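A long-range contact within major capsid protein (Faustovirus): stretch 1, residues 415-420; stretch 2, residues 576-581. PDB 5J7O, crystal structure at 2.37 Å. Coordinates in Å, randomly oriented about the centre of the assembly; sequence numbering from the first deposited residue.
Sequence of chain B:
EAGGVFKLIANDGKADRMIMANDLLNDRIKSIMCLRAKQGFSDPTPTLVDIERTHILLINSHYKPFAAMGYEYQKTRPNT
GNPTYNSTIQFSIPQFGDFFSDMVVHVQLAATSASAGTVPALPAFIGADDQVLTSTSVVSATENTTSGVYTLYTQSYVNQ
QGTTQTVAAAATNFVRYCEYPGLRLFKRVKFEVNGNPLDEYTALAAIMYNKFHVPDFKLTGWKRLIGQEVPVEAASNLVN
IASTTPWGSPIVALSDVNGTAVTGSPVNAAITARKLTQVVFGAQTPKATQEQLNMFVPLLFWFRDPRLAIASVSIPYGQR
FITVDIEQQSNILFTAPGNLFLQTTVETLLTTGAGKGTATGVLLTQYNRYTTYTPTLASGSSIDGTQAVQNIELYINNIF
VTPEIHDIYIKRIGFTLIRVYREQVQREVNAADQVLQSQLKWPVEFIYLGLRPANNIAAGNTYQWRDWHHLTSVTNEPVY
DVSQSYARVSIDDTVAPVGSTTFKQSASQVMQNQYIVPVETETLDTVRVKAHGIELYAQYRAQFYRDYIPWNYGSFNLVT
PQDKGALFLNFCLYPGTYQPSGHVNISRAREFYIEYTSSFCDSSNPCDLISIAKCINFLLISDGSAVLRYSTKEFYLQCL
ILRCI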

# COMPACT_ATOMS: atom_id res chain seq x y z
N PHE B 415 -16.68 -27.78 28.43
CA PHE B 415 -15.38 -27.12 28.44
C PHE B 415 -15.24 -26.27 27.18
O PHE B 415 -16.05 -26.36 26.25
CB PHE B 415 -14.24 -28.13 28.54
CG PHE B 415 -14.11 -29.03 27.34
CD1 PHE B 415 -14.96 -30.11 27.17
CD2 PHE B 415 -13.13 -28.80 26.39
CE1 PHE B 415 -14.85 -30.94 26.07
CE2 PHE B 415 -13.01 -29.63 25.28
CZ PHE B 415 -13.87 -30.70 25.13
N THR B 416 -14.20 -25.44 27.17
CA THR B 416 -13.86 -24.63 26.02
C THR B 416 -12.36 -24.73 25.75
O THR B 416 -11.55 -24.74 26.68
CB THR B 416 -14.24 -23.15 26.22
OG1 THR B 416 -13.68 -22.36 25.16
CG2 THR B 416 -13.74 -22.63 27.55
N LEU B 417 -12.01 -24.81 24.47
CA LEU B 417 -10.60 -24.74 24.09
C LEU B 417 -10.10 -23.31 24.21
O LEU B 417 -10.83 -22.36 23.92
CB LEU B 417 -10.41 -25.24 22.66
CG LEU B 417 -9.87 -26.66 22.51
CD1 LEU B 417 -10.64 -27.60 23.41
CD2 LEU B 417 -9.97 -27.11 21.07
N ILE B 418 -8.86 -23.17 24.66
CA ILE B 418 -8.22 -21.86 24.76
C ILE B 418 -6.83 -21.96 24.13
O ILE B 418 -6.25 -23.04 24.02
CB ILE B 418 -8.11 -21.36 26.22
CG1 ILE B 418 -6.96 -22.05 26.95
CG2 ILE B 418 -9.42 -21.60 26.97
CD1 ILE B 418 -6.74 -21.53 28.36
N ARG B 419 -6.32 -20.81 23.71
CA ARG B 419 -4.96 -20.69 23.20
C ARG B 419 -4.18 -19.76 24.12
O ARG B 419 -4.65 -18.67 24.45
CB ARG B 419 -4.94 -20.16 21.76
CG ARG B 419 -4.84 -21.25 20.69
CD ARG B 419 -6.17 -21.95 20.46
NE ARG B 419 -6.15 -22.76 19.25
CZ ARG B 419 -7.23 -23.27 18.67
NH1 ARG B 419 -8.43 -23.05 19.19
NH2 ARG B 419 -7.11 -23.99 17.56
N VAL B 420 -2.99 -20.19 24.52
CA VAL B 420 -2.18 -19.47 25.48
C VAL B 420 -0.79 -19.23 24.91
O VAL B 420 -0.27 -20.04 24.14
CB VAL B 420 -2.09 -20.22 26.83
CG1 VAL B 420 -3.38 -20.06 27.61
CG2 VAL B 420 -1.79 -21.69 26.59
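Stretch 2 (576-581) GTYQPS

Stretch 2 (Gly576 to Ser581), a segment without regular helix or strand, lies against one side of the β-strand that includes Phe415 to Val420 and continues beyond it; touching residues are at least 158 positions apart in sequence. The backbones do not pair: the nearest CA atoms, those of Leu417 and Tyr578, are 8.2 Å apart, so side chains bridge the gap and bury 267 Å² in all. Phe415 makes no contact. Thr416 sits at the margin, its CA-to-CB bond sideways and its OG1 4.0 Å from Tyr578 OH. Leu417 points toward stretch 2 and meets it in two ways. Its backbone N donates a hydrogen bond to Tyr578 OH (3.2 Å, 148°); Tyr578 leaves its backbone sideways, with chi1 in t, and the end of its side chain comes nearer the strand. The Leu417 side chain packs beside this polar link, with CB 3.6 Å from Tyr578 CE1 and CD2 3.6 Å from CG of Pro580, while Leu417 O lies at the edge of the tyrosine ring. Ile418, the next residue, points away, as expected from strand alternation, and touches nothing here. Arg419 points toward stretch 2 again and reaches its backbone: NH1 and NH2 both donate to the carbonyl O of Tyr578, at 3.0 Å and 3.2 Å, a forked arrangement with that oxygen near the guanidinium plane. Arg419 NH2 also comes within 3.4 Å of Thr577 O, but the angle is too poor for a hydrogen bond. Leu417 thus meets Tyr578 and Pro580, Arg419 chiefly Thr577 and Tyr578, so the order of contacts runs roughly against the strand. Tyr578 is held at both ends, its hydroxyl by the Leu417 amide and its carbonyl by Arg419. Val420 is out of reach, as is Gly576 at the start of stretch 2, whose positive phi (114°) suits glycine.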

# COMPACT_ATOMS: atom_id res chain seq x y z
N GLY B 576 -5.03 -19.73 12.90
CA GLY B 576 -5.99 -18.63 12.98
C GLY B 576 -7.43 -19.05 13.14
O GLY B 576 -8.29 -18.19 13.38
N THR B 577 -7.76 -20.34 13.00
CA THR B 577 -9.11 -20.83 13.16
C THR B 577 -9.27 -21.52 14.51
O THR B 577 -8.31 -22.05 15.07
CB THR B 577 -9.48 -21.80 12.04
OG1 THR B 577 -8.53 -22.87 12.01
CG2 THR B 577 -9.46 -21.09 10.70
N TYR B 578 -10.50 -21.50 15.04
CA TYR B 578 -10.74 -22.11 16.35
C TYR B 578 -10.74 -23.63 16.26
O TYR B 578 -10.23 -24.30 17.17
CB TYR B 578 -12.06 -21.61 16.93
CG TYR B 578 -12.45 -22.33 18.20
CD1 TYR B 578 -11.73 -22.13 19.37
CD2 TYR B 578 -13.51 -23.22 18.22
CE1 TYR B 578 -12.07 -22.79 20.54
CE2 TYR B 578 -13.86 -23.89 19.38
CZ TYR B 578 -13.13 -23.67 20.54
OH TYR B 578 -13.48 -24.32 21.70
N GLN B 579 -11.31 -24.18 15.20
CA GLN B 579 -11.31 -25.62 15.00
C GLN B 579 -9.88 -26.14 14.95
O GLN B 579 -9.08 -25.65 14.13
CB GLN B 579 -12.05 -25.99 13.72
CG GLN B 579 -11.79 -27.41 13.24
CD GLN B 579 -12.25 -28.47 14.23
OE1 GLN B 579 -13.23 -28.28 14.94
NE2 GLN B 579 -11.53 -29.59 14.28
N PRO B 580 -9.49 -27.09 15.80
CA PRO B 580 -8.13 -27.62 15.75
C PRO B 580 -7.83 -28.25 14.40
O PRO B 580 -8.71 -28.81 13.74
CB PRO B 580 -8.10 -28.66 16.87
CG PRO B 580 -9.22 -28.28 17.78
CD PRO B 580 -10.28 -27.68 16.90
N SER B 581 -6.56 -28.17 13.99
CA SER B 581 -6.17 -28.70 12.69
C SER B 581 -4.76 -29.28 12.68
O SER B 581 -4.15 -29.36 11.61
CB SER B 581 -6.29 -27.62 11.61
OG SER B 581 -5.56 -26.46 11.97